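Local coordinates for D-glyceraldehyde dehydrogenase (NADP(+)) (Thermoplasma acidophilum, PDB 5IZD), which oxidises D-glyceraldehyde to glycerate with NADP(+) as a homotetramer in the non-phosphorylated Entner-Doudoroff pathway, at residues N149-M154 with P178-W183; L163-T168 with S465-L470; L269-Y274 with P438-S443; A371-K376 with A402-Y407; P481-I484 with R488-L491. All blocks are in the same frame, centred on the assembly; numbering follows the deposited sequence.

Interaction 1. Residues N149-M154 with P178-W183; sequences NFPAGM and PGSAEW
Ser180, near the beginning of helix 178-190, reaches to the backbone and ring of Pro151. The helix and the loop come within 5.6 Å of each other, measured from Ala152 CA to Ser180 CA. At Ser180 CB the contact is loose: this atom lies 4.1 Å from Pro151 O and 4.4 Å from Ala152 CB, which passes alongside. The next atom does the real touching. Ser180 OG stands between its own backbone N and carbonyl carbon (chi1 58°), which carries it off the helix toward the proline. There it meets Pro151 CB at 3.3 Å, with Pro151 CG a little further off, while Pro151 O lies 3.2 Å from Ser180 OG. The hydroxyl therefore borders CB and CG of the ring and the carbonyl oxygen of the same residue. Ala181 adds a lighter touch from the next helical position.

Just before the proline, Asn149 belongs to the active site: its ND2 is hydrogen-bonded to the sulfinic acid into which the cysteine at position 281 is modified, and by similarity with relatives it probably stabilises the transition state. Glu100 on helix 94-112 receives the N-H groups of Ala152 and Gly153. Pro151 also leans on helix 79-90, whose Glu89 accepts from the N-H groups of Gly179 and Ser180, while Ala181 packs on Phe200 of strand 198-200. The active-site loop leading into helix 153-164 is thus set against the start of helix 178-190.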
# COMPACT_ATOMS: atom_id res chain seq x y z
N ASN A 149 33.98 2.68 -2.28
CA ASN A 149 33.78 3.25 -3.59
C ASN A 149 32.89 4.50 -3.60
O ASN A 149 33.19 5.44 -4.35
CB ASN A 149 33.36 2.18 -4.57
CG ASN A 149 31.93 1.63 -4.32
OD1 ASN A 149 31.44 1.60 -3.18
ND2 ASN A 149 31.26 1.24 -5.39
N PHE A 150 31.83 4.52 -2.77
CA PHE A 150 30.99 5.70 -2.54
C PHE A 150 30.98 5.89 -1.04
O PHE A 150 29.95 5.64 -0.34
CB PHE A 150 29.60 5.56 -3.15
CG PHE A 150 29.64 5.50 -4.65
CD1 PHE A 150 29.78 6.67 -5.40
CD2 PHE A 150 29.73 4.29 -5.29
CE1 PHE A 150 29.96 6.64 -6.78
CE2 PHE A 150 29.93 4.24 -6.67
CZ PHE A 150 30.04 5.41 -7.42
N PRO A 151 32.12 6.35 -0.51
CA PRO A 151 32.34 6.31 0.91
C PRO A 151 31.50 7.32 1.72
O PRO A 151 31.57 7.29 2.97
CB PRO A 151 33.85 6.65 1.04
CG PRO A 151 34.09 7.61 -0.10
CD PRO A 151 33.19 7.09 -1.22
N ALA A 152 30.86 8.30 1.08
CA ALA A 152 29.99 9.24 1.78
C ALA A 152 28.53 8.87 1.45
O ALA A 152 27.69 8.80 2.35
CB ALA A 152 30.29 10.66 1.35
N GLY A 153 28.24 8.64 0.17
CA GLY A 153 26.88 8.15 -0.31
C GLY A 153 26.37 6.94 0.45
O GLY A 153 25.19 6.86 0.82
N MET A 154 27.27 5.98 0.69
CA MET A 154 26.84 4.71 1.31
C MET A 154 26.57 4.87 2.80
O MET A 154 25.76 4.14 3.38
CB MET A 154 27.87 3.61 1.05
CG MET A 154 28.00 3.22 -0.40
SD MET A 154 26.57 2.19 -0.86
CE MET A 154 27.20 1.81 -2.53
N PRO A 178 38.15 5.82 5.98
CA PRO A 178 37.59 6.22 7.24
C PRO A 178 37.08 7.70 7.35
O PRO A 178 36.16 7.96 8.11
CB PRO A 178 38.75 5.99 8.20
CG PRO A 178 39.98 6.25 7.40
CD PRO A 178 39.59 5.54 6.10
N GLY A 179 37.72 8.63 6.63
CA GLY A 179 37.61 10.09 6.87
C GLY A 179 36.19 10.61 6.53
O GLY A 179 35.59 11.42 7.26
N SER A 180 35.67 10.17 5.40
CA SER A 180 34.39 10.72 4.96
C SER A 180 33.27 10.24 5.91
O SER A 180 32.37 10.99 6.27
CB SER A 180 34.15 10.42 3.47
OG SER A 180 34.18 9.04 3.23
N ALA A 181 33.41 9.01 6.41
CA ALA A 181 32.41 8.46 7.32
C ALA A 181 32.45 9.23 8.65
O ALA A 181 31.44 9.61 9.20
CB ALA A 181 32.68 7.00 7.55
N GLU A 182 33.66 9.45 9.14
CA GLU A 182 33.85 10.13 10.41
C GLU A 182 33.26 11.48 10.31
O GLU A 182 32.69 11.96 11.26
CB GLU A 182 35.32 10.31 10.76
CG GLU A 182 35.50 10.69 12.22
CD GLU A 182 36.68 11.56 12.50
OE1 GLU A 182 36.92 12.49 11.69
OE2 GLU A 182 37.36 11.30 13.54
N TRP A 183 33.49 12.15 9.20
CA TRP A 183 33.01 13.52 9.04
C TRP A 183 31.44 13.60 9.06
O TRP A 183 30.84 14.46 9.75
CB TRP A 183 33.61 14.14 7.79
CG TRP A 183 33.29 15.56 7.54
CD1 TRP A 183 34.06 16.62 7.86
CD2 TRP A 183 32.08 16.11 6.91
NE1 TRP A 183 33.45 17.79 7.46
CE2 TRP A 183 32.25 17.51 6.85
CE3 TRP A 183 30.93 15.55 6.38
CZ2 TRP A 183 31.28 18.36 6.32
CZ3 TRP A 183 29.93 16.40 5.81
CH2 TRP A 183 30.13 17.80 5.80

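Interaction 2. Residues L163-T168 with S465-L470; sequences LLTGNT and SEYLKL
Thr165, Tyr467 and Leu468 carry most of this contact, where the end of helix 153-164 meets the turn leading into strand 468-476. Thr165 splits its two branches between the other two. Its OG1, set between backbone N and carbonyl carbon (chi1 55°), comes 3.4 Å from Tyr467 CB, and the two side chains cross at about a right angle. Its hydrocarbon side faces Leu468: Thr165 CB lies 3.7 Å from Leu468 CD2, and Thr165 CG2 is equally near Leu468 CG. The leucine starts out beside the threonine and brings its branched end closer. Tyr467 does the reverse, touching with CB and leading its ring away, so that its hydroxyl bonds to Thr222.

Asn167 supplies the polar link. Its ND2 donates to Tyr467 O over 3.1 Å with a nearly straight N-H...O angle of 171°; the acceptor lies close to the amide plane, whereas the donor is tilted 20° from the carbonyl plane. The same nitrogen also donates to Ala162 O in the helix. The other end, OD1, accepts from Gly140 N on strand 130-145. Thr165 OG1 turns back chiefly to Pro161 O, with Ala162 O in reach to share the proton; the helix closes in a Schellman motif with Gly166 at positive phi.

One small hydrocarbon patch and one well-aimed amide hydrogen bond join the pieces, and the buried polar groups of Thr165 and Asn167 are met mainly by backbone atoms.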
# COMPACT_ATOMS: atom_id res chain seq x y z
N LEU A 163 18.18 5.23 11.24
CA LEU A 163 17.84 6.18 12.29
C LEU A 163 16.39 6.68 12.23
O LEU A 163 15.76 6.81 13.26
CB LEU A 163 18.83 7.35 12.28
CG LEU A 163 20.27 6.96 12.66
CD1 LEU A 163 21.24 8.12 12.38
CD2 LEU A 163 20.46 6.53 14.11
N LEU A 164 15.87 6.98 11.05
CA LEU A 164 14.53 7.52 10.94
C LEU A 164 13.55 6.53 11.54
O LEU A 164 12.67 6.93 12.31
CB LEU A 164 14.21 7.88 9.49
CG LEU A 164 12.84 8.48 9.17
CD1 LEU A 164 11.65 7.50 9.17
CD2 LEU A 164 12.59 9.64 10.08
N THR A 165 13.75 5.24 11.21
CA THR A 165 12.90 4.18 11.68
C THR A 165 13.06 3.81 13.15
O THR A 165 12.33 2.96 13.62
CB THR A 165 13.05 2.92 10.78
OG1 THR A 165 14.40 2.51 10.69
CG2 THR A 165 12.51 3.21 9.40
N GLY A 166 14.00 4.41 13.87
CA GLY A 166 14.11 4.21 15.32
C GLY A 166 15.12 3.16 15.76
O GLY A 166 15.08 2.76 16.90
N ASN A 167 16.02 2.70 14.86
CA ASN A 167 17.06 1.78 15.21
C ASN A 167 18.24 2.58 15.72
O ASN A 167 18.41 3.73 15.31
CB ASN A 167 17.53 0.95 14.04
CG ASN A 167 16.42 0.10 13.43
OD1 ASN A 167 16.14 -1.03 13.90
ND2 ASN A 167 15.79 0.62 12.35
N THR A 168 19.05 1.95 16.56
CA THR A 168 20.33 2.54 16.98
C THR A 168 21.37 1.90 16.11
O THR A 168 21.11 0.82 15.52
CB THR A 168 20.64 2.28 18.45
OG1 THR A 168 20.58 0.89 18.68
CG2 THR A 168 19.62 2.97 19.32
N SER A 465 11.47 0.38 4.53
CA SER A 465 10.68 -0.65 5.25
C SER A 465 11.51 -1.90 5.65
O SER A 465 11.16 -2.57 6.59
CB SER A 465 9.38 -1.01 4.49
OG SER A 465 8.61 0.16 4.41
N GLU A 466 12.71 -2.09 5.04
CA GLU A 466 13.59 -3.18 5.43
C GLU A 466 14.13 -2.99 6.83
O GLU A 466 14.57 -3.97 7.45
CB GLU A 466 14.79 -3.38 4.46
CG GLU A 466 14.42 -3.74 3.02
CD GLU A 466 13.80 -5.14 2.79
OE1 GLU A 466 13.49 -5.90 3.75
OE2 GLU A 466 13.60 -5.48 1.59
N TYR A 467 14.09 -1.76 7.34
CA TYR A 467 14.57 -1.48 8.70
C TYR A 467 13.49 -1.52 9.80
O TYR A 467 13.75 -1.23 10.99
CB TYR A 467 15.25 -0.11 8.70
CG TYR A 467 16.52 -0.07 7.86
CD1 TYR A 467 17.75 -0.42 8.41
CD2 TYR A 467 16.50 0.33 6.50
CE1 TYR A 467 18.93 -0.34 7.66
CE2 TYR A 467 17.67 0.38 5.74
CZ TYR A 467 18.89 0.07 6.33
OH TYR A 467 20.04 0.09 5.58
N LEU A 468 12.27 -1.86 9.39
CA LEU A 468 11.14 -2.04 10.31
C LEU A 468 10.72 -3.51 10.31
O LEU A 468 10.66 -4.17 9.26
CB LEU A 468 9.98 -1.16 9.86
CG LEU A 468 10.22 0.34 9.98
CD1 LEU A 468 9.19 1.11 9.15
CD2 LEU A 468 10.11 0.75 11.43
N LYS A 469 10.42 -4.00 11.51
CA LYS A 469 9.82 -5.31 11.70
C LYS A 469 8.32 -5.22 11.95
O LYS A 469 7.90 -4.46 12.81
CB LYS A 469 10.47 -5.98 12.90
CG LYS A 469 10.02 -7.41 13.10
CD LYS A 469 10.73 -8.31 12.10
CE LYS A 469 10.20 -9.72 12.18
NZ LYS A 469 11.03 -10.49 11.21
N LEU A 470 7.56 -6.04 11.25
CA LEU A 470 6.13 -6.12 11.40
C LEU A 470 5.87 -7.11 12.54
O LEU A 470 6.46 -8.12 12.57
CB LEU A 470 5.50 -6.62 10.11
CG LEU A 470 4.03 -6.36 9.78
CD1 LEU A 470 3.57 -4.95 9.91
CD2 LEU A 470 3.64 -6.88 8.41

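Interaction 3. Residues L269-Y274 with P438-S443; sequences LLWAKY and PGPEAS
Backbone meets side chain here: the extended run Pro438-Gly439-Pro440, with a cis peptide bond between Gly439 and Pro440, passes across one face of the indole of Trp271, which projects from helix 262-274. The indole reaches the loop because its CG lies anti to the backbone N (chi1 179°), and chi2 of 86° turns a broad face onto the main chain. Over that face comes the carbonyl group of the glycine, with Gly439 C 3.4 Å from Trp271 CH2. Its oxygen is displaced toward the rim of the ring system. Gly439 N lies equally close to Trp271 CZ3. Having no side chain, the glycine can let its backbone rest directly on the aromatic surface.

The prolines extend this bed along the chain. Pro438 CB sits 3.8 Å from Trp271 CE3, obliquely to the ring, and the two side chains cross at about a right angle. Pro440 contributes its CD, 3.9 Å from Trp271 CZ2. These contacts are apolar, apart from the peptide groups of Gly439 that lie against the ring.

Ile484 of the second subunit packs on both Trp271 and Pro438, so the second subunit helps to cover the tryptophan. Beyond the prolines, Glu441 forms a salt bridge with Arg157, a residue that by similarity binds substrate. The arrangement joins a helix packed on the central parallel strands of the aldehyde dehydrogenase catalytic domain to the loop after strand 432-435, which runs from that domain toward the probable substrate site.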
# COMPACT_ATOMS: atom_id res chain seq x y z
N LEU A 269 27.62 5.05 -22.19
CA LEU A 269 28.68 4.06 -21.99
C LEU A 269 29.93 4.69 -21.39
O LEU A 269 30.58 4.09 -20.53
CB LEU A 269 29.06 3.36 -23.29
CG LEU A 269 30.12 2.27 -23.16
CD1 LEU A 269 29.63 1.16 -22.23
CD2 LEU A 269 30.41 1.72 -24.56
N LEU A 270 30.27 5.90 -21.82
CA LEU A 270 31.40 6.61 -21.18
C LEU A 270 31.16 6.76 -19.69
O LEU A 270 32.07 6.52 -18.87
CB LEU A 270 31.62 7.98 -21.82
CG LEU A 270 32.32 8.02 -23.18
CD1 LEU A 270 32.24 9.45 -23.75
CD2 LEU A 270 33.78 7.60 -23.05
N TRP A 271 29.95 7.19 -19.35
CA TRP A 271 29.53 7.26 -17.95
C TRP A 271 29.59 5.88 -17.25
O TRP A 271 30.30 5.71 -16.22
CB TRP A 271 28.13 7.86 -17.79
CG TRP A 271 27.76 7.88 -16.36
CD1 TRP A 271 28.06 8.85 -15.44
CD2 TRP A 271 27.06 6.86 -15.64
NE1 TRP A 271 27.62 8.48 -14.20
CE2 TRP A 271 27.02 7.25 -14.30
CE3 TRP A 271 26.51 5.62 -16.00
CZ2 TRP A 271 26.43 6.47 -13.32
CZ3 TRP A 271 25.93 4.83 -15.00
CH2 TRP A 271 25.90 5.27 -13.70
N ALA A 272 28.96 4.88 -17.85
CA ALA A 272 28.80 3.60 -17.19
C ALA A 272 30.11 2.84 -16.99
O ALA A 272 30.25 2.13 -16.00
CB ALA A 272 27.74 2.73 -17.92
N LYS A 273 31.08 3.02 -17.89
CA LYS A 273 32.36 2.40 -17.73
C LYS A 273 33.32 3.21 -16.85
O LYS A 273 34.05 2.65 -16.05
CB LYS A 273 33.05 2.20 -19.06
CG LYS A 273 34.32 1.36 -18.98
CD LYS A 273 34.08 -0.07 -18.52
CE LYS A 273 34.34 -0.29 -17.06
NZ LYS A 273 34.03 -1.67 -16.65
N TYR A 274 33.39 4.51 -17.06
CA TYR A 274 34.50 5.29 -16.50
C TYR A 274 34.17 6.09 -15.30
O TYR A 274 35.10 6.55 -14.64
CB TYR A 274 35.18 6.18 -17.58
CG TYR A 274 35.61 5.38 -18.75
CD1 TYR A 274 36.44 4.26 -18.57
CD2 TYR A 274 35.18 5.69 -20.03
CE1 TYR A 274 36.85 3.50 -19.65
CE2 TYR A 274 35.59 4.95 -21.11
CZ TYR A 274 36.40 3.84 -20.94
OH TYR A 274 36.81 3.06 -22.04
N PRO A 438 21.57 6.83 -18.59
CA PRO A 438 22.49 6.30 -17.59
C PRO A 438 21.85 6.14 -16.23
O PRO A 438 20.74 6.56 -15.98
CB PRO A 438 23.55 7.43 -17.50
CG PRO A 438 22.75 8.68 -17.69
CD PRO A 438 21.73 8.29 -18.76
N GLY A 439 22.63 5.53 -15.32
CA GLY A 439 22.42 5.62 -13.89
C GLY A 439 22.94 6.99 -13.45
O GLY A 439 23.21 7.81 -14.30
N PRO A 440 23.07 7.23 -12.15
CA PRO A 440 22.87 6.21 -11.13
C PRO A 440 21.42 6.04 -10.73
O PRO A 440 20.54 6.73 -11.27
CB PRO A 440 23.73 6.74 -9.95
CG PRO A 440 23.58 8.21 -10.06
CD PRO A 440 23.63 8.47 -11.56
N GLU A 441 21.19 5.10 -9.82
CA GLU A 441 19.86 4.84 -9.22
C GLU A 441 19.38 6.05 -8.42
O GLU A 441 20.19 6.84 -7.91
CB GLU A 441 19.87 3.60 -8.30
CG GLU A 441 20.67 3.71 -6.97
CD GLU A 441 22.19 3.66 -7.13
OE1 GLU A 441 22.73 3.52 -8.25
OE2 GLU A 441 22.89 3.75 -6.13
N ALA A 442 18.06 6.17 -8.29
CA ALA A 442 17.47 7.26 -7.55
C ALA A 442 17.01 6.71 -6.21
O ALA A 442 16.79 5.50 -6.05
CB ALA A 442 16.30 7.89 -8.31
N SER A 443 16.86 7.62 -5.25
CA SER A 443 16.41 7.28 -3.90
C SER A 443 15.04 6.65 -3.86
O SER A 443 14.80 5.87 -2.97
CB SER A 443 16.43 8.52 -3.04
OG SER A 443 17.76 8.93 -2.93

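Interaction 4. Residues A371-K376 with A402-Y407; sequences ADQKSK and ANDSKY
Two flat groups, the amide of Gln373 and the carboxylate of Asp404, meet with their planes 39° apart. The amide edge does the work: Gln373 NE2 donates to Asp404 OD2 over 3.0 Å, with an N-H...O angle of 169° and the acceptor practically in the amide plane. From the carboxylate's side the fit is less even, because the nitrogen arrives on the anti side of OD2 and about 30° out of plane. A third flat group, the Tyr407 ring, takes Lys406 CG over one face and Ser405 OG at its edge.

The two touching side chains slide past each other in opposite directions. Gln373 sets off with CG anti to its backbone N, which leaves Gln373 CG 3.5 Å from Asp404 OD2; a bend at chi2 turns the amide so that NE2 faces OD2. Gln373 OE1 is held by the hydroxyl of Tyr288, and this fixes which way round the amide lies.

Both segments turn sharply. Asp372 to Ser375 is a type I beta turn, in which Asp372 O accepts from Ser375 N and, at 2.8 Å, from Ser375 OG; Ser405 OG accepts from Tyr407 N at 3.0 Å in an ST turn.

At the surface, the Gln373-Asp404 bond, with a weak one from Gln373 NE2 to Leu401 O, links the loop between strand 366-369 and helix 376-379 to the end of helix 395-403, while Gln373 packs on Arg286 of strand 284-290.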
# COMPACT_ATOMS: atom_id res chain seq x y z
N ALA A 371 36.79 -11.92 -26.56
CA ALA A 371 36.79 -12.83 -25.42
C ALA A 371 35.39 -13.47 -25.41
O ALA A 371 34.39 -12.88 -25.87
CB ALA A 371 37.12 -12.13 -24.11
N ASP A 372 35.37 -14.73 -24.99
CA ASP A 372 34.20 -15.52 -25.07
C ASP A 372 33.24 -14.94 -24.04
O ASP A 372 33.66 -14.36 -23.00
CB ASP A 372 34.44 -17.01 -24.74
CG ASP A 372 35.49 -17.66 -25.62
OD1 ASP A 372 35.87 -17.11 -26.68
OD2 ASP A 372 35.94 -18.78 -25.27
N GLN A 373 31.96 -15.10 -24.36
CA GLN A 373 30.89 -15.00 -23.38
C GLN A 373 31.22 -15.74 -22.07
O GLN A 373 30.76 -15.34 -20.98
CB GLN A 373 29.62 -15.57 -24.02
CG GLN A 373 28.44 -15.69 -23.10
CD GLN A 373 27.94 -14.36 -22.60
OE1 GLN A 373 28.30 -13.30 -23.11
NE2 GLN A 373 27.07 -14.41 -21.60
N LYS A 374 31.91 -16.86 -22.18
CA LYS A 374 32.20 -17.72 -21.04
C LYS A 374 33.56 -17.40 -20.38
O LYS A 374 33.86 -18.01 -19.38
CB LYS A 374 32.13 -19.21 -21.46
N SER A 375 34.35 -16.44 -20.89
CA SER A 375 35.64 -16.05 -20.28
C SER A 375 35.52 -15.26 -18.94
O SER A 375 34.44 -14.74 -18.61
CB SER A 375 36.45 -15.20 -21.28
OG SER A 375 35.89 -13.90 -21.37
N LYS A 376 36.63 -15.14 -18.20
CA LYS A 376 36.62 -14.40 -16.94
C LYS A 376 36.22 -12.91 -17.11
O LYS A 376 35.52 -12.34 -16.27
CB LYS A 376 37.97 -14.54 -16.16
CG LYS A 376 38.16 -15.90 -15.44
CD LYS A 376 39.48 -15.95 -14.61
CE LYS A 376 39.96 -17.38 -14.27
N ALA A 402 22.71 -11.76 -21.66
CA ALA A 402 22.55 -10.89 -20.51
C ALA A 402 22.28 -11.67 -19.23
O ALA A 402 22.93 -11.41 -18.18
CB ALA A 402 21.46 -9.88 -20.75
N ASN A 403 21.39 -12.64 -19.31
CA ASN A 403 21.03 -13.42 -18.15
C ASN A 403 22.05 -14.50 -17.79
O ASN A 403 21.95 -15.07 -16.71
CB ASN A 403 19.63 -14.04 -18.30
CG ASN A 403 18.53 -13.00 -18.31
OD1 ASN A 403 18.62 -11.95 -17.68
ND2 ASN A 403 17.47 -13.31 -19.00
N ASP A 404 23.02 -14.76 -18.68
CA ASP A 404 24.04 -15.79 -18.48
C ASP A 404 25.14 -15.20 -17.57
O ASP A 404 26.23 -14.82 -18.04
CB ASP A 404 24.58 -16.28 -19.84
CG ASP A 404 25.70 -17.28 -19.72
OD1 ASP A 404 25.72 -18.09 -18.77
OD2 ASP A 404 26.62 -17.23 -20.56
N SER A 405 24.85 -15.17 -16.28
CA SER A 405 25.70 -14.51 -15.29
C SER A 405 25.36 -14.97 -13.93
O SER A 405 24.18 -15.10 -13.61
CB SER A 405 25.47 -12.97 -15.31
OG SER A 405 26.48 -12.28 -14.58
N LYS A 406 26.35 -15.09 -13.03
CA LYS A 406 25.97 -15.27 -11.63
C LYS A 406 25.53 -13.95 -10.99
O LYS A 406 25.05 -13.95 -9.84
CB LYS A 406 27.10 -15.94 -10.84
CG LYS A 406 28.28 -15.03 -10.54
CD LYS A 406 29.40 -15.87 -9.97
CE LYS A 406 30.55 -14.97 -9.61
NZ LYS A 406 31.66 -15.88 -9.23
N TYR A 407 25.70 -12.83 -11.70
CA TYR A 407 25.29 -11.56 -11.19
C TYR A 407 23.93 -11.15 -11.72
O TYR A 407 23.37 -11.79 -12.63
CB TYR A 407 26.33 -10.53 -11.54
CG TYR A 407 27.71 -10.84 -11.04
CD1 TYR A 407 28.10 -10.55 -9.72
CD2 TYR A 407 28.67 -11.38 -11.90
CE1 TYR A 407 29.39 -10.83 -9.29
CE2 TYR A 407 29.96 -11.64 -11.50
CZ TYR A 407 30.34 -11.33 -10.19
OH TYR A 407 31.65 -11.61 -9.82

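Interaction 5. Residues P481-I484 with R488-L491; sequences PLHI and RDDL
His483 and Asp489 cross at about a right angle, the imidazole and carboxylate planes standing 74° apart. The carboxylate comes to the edge of the ring, with Asp489 OD2 near the ring plane and beside ND1. His483 CG lies anti to its carbonyl carbon (chi1 -62°), which swings the ring end nearer to the aspartate although its first bond points neither toward nor away from it. His483 ND1 donates to Asp489 OD2 in a histidine-carboxylate hydrogen bond modelled at 2.5 Å; so short a separation, with an N-H...O angle of 136°, makes its exact length doubtful. Asp489 OD1, the second oxygen, holds a water 2.7 Å away, and that water accepts from Ile484 N at 3.0 Å, so both carboxylate oxygens are tied to the 481-484 chain.

All this happens in the tail beyond strand 468-476, far out from the body of the subunit, where the chain doubles back on itself and enters a 3-10 segment from 489 on. In this dimer of dimers the tail lies against the second subunit: Leu482 O accepts from Lys267 of that chain, whose ammonium also makes a long, weak ion pair with Asp489 OD1.

Arg488 leaves the backbone away from the 481-484 segment. Its NH1 makes a salt bridge to Asp490 OD1 at 3.0 Å, Leu491 CG lies over one face of the guanidinium, and NE pairs with Asp317 of the second subunit.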
# COMPACT_ATOMS: atom_id res chain seq x y z
N PRO A 481 -17.32 -16.03 27.16
CA PRO A 481 -16.49 -17.22 27.31
C PRO A 481 -15.96 -17.67 25.94
O PRO A 481 -16.69 -17.63 24.93
CB PRO A 481 -17.47 -18.28 27.87
CG PRO A 481 -18.60 -17.53 28.44
CD PRO A 481 -18.67 -16.19 27.74
N LEU A 482 -14.70 -18.08 25.91
CA LEU A 482 -14.08 -18.64 24.72
C LEU A 482 -14.59 -20.05 24.37
O LEU A 482 -14.89 -20.84 25.28
CB LEU A 482 -12.57 -18.74 24.91
CG LEU A 482 -11.83 -17.40 25.00
CD1 LEU A 482 -10.39 -17.68 25.45
CD2 LEU A 482 -11.86 -16.63 23.68
N HIS A 483 -14.68 -20.36 23.08
CA HIS A 483 -14.95 -21.75 22.66
C HIS A 483 -13.82 -22.15 21.72
O HIS A 483 -13.53 -21.44 20.78
CB HIS A 483 -16.33 -21.89 22.07
CG HIS A 483 -17.41 -21.56 23.08
ND1 HIS A 483 -17.59 -22.30 24.24
CD2 HIS A 483 -18.31 -20.55 23.14
CE1 HIS A 483 -18.56 -21.76 24.96
NE2 HIS A 483 -19.01 -20.69 24.31
N ILE A 484 -13.11 -23.20 22.10
CA ILE A 484 -11.97 -23.67 21.34
C ILE A 484 -12.30 -25.09 20.91
O ILE A 484 -12.63 -25.96 21.74
CB ILE A 484 -10.65 -23.63 22.16
CG1 ILE A 484 -10.39 -22.21 22.71
CG2 ILE A 484 -9.48 -24.08 21.30
CD1 ILE A 484 -9.11 -22.06 23.54
N ARG A 488 -12.56 -29.45 25.41
CA ARG A 488 -13.92 -29.84 25.73
C ARG A 488 -14.53 -28.88 26.71
O ARG A 488 -13.95 -28.59 27.77
CB ARG A 488 -13.95 -31.24 26.33
CG ARG A 488 -13.48 -32.32 25.37
CD ARG A 488 -13.56 -33.70 26.03
NE ARG A 488 -12.37 -34.05 26.84
CZ ARG A 488 -12.36 -34.27 28.16
NH1 ARG A 488 -13.46 -34.18 28.91
NH2 ARG A 488 -11.24 -34.62 28.75
N ASP A 489 -15.72 -28.41 26.37
CA ASP A 489 -16.44 -27.48 27.27
C ASP A 489 -16.93 -28.18 28.53
O ASP A 489 -17.06 -27.50 29.56
CB ASP A 489 -17.51 -26.58 26.55
CG ASP A 489 -16.83 -25.23 25.94
OD1 ASP A 489 -15.73 -24.75 26.40
OD2 ASP A 489 -17.42 -24.65 24.98
N ASP A 490 -17.07 -29.51 28.52
CA ASP A 490 -17.37 -30.24 29.77
C ASP A 490 -16.23 -30.21 30.84
O ASP A 490 -16.48 -30.51 32.01
CB ASP A 490 -17.91 -31.68 29.52
CG ASP A 490 -16.84 -32.64 29.01
OD1 ASP A 490 -15.73 -32.24 28.64
OD2 ASP A 490 -17.12 -33.85 28.99
N LEU A 491 -15.01 -29.82 30.46
CA LEU A 491 -13.94 -29.52 31.47
C LEU A 491 -14.20 -28.26 32.27
O LEU A 491 -13.57 -28.08 33.29
CB LEU A 491 -12.57 -29.34 30.81
CG LEU A 491 -12.06 -30.58 30.09
CD1 LEU A 491 -10.93 -30.19 29.16
CD2 LEU A 491 -11.62 -31.63 31.09
O HOH W 1 -13.62 -24.56 24.78

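Interaction 1 closes first along the chain, a short loop that brings the entry to helix 153-164 against the start of helix 178-190. Before it shuts, interaction 2 has opened at the far end of helix 153-164; the two cross, and interaction 2 closes only some 300 residues later at strand 468-476. That long loop contains interaction 3, between helix 262-274 and the loop at 438-443, which in turn encloses interaction 4, joining the loop after strand 366-369 to the end of helix 395-403. Interaction 5 follows in series, a short loop in the C-terminal tail about 65 Å between centres from interaction 3. Interactions 2, 3 and 5 all touch the second subunit.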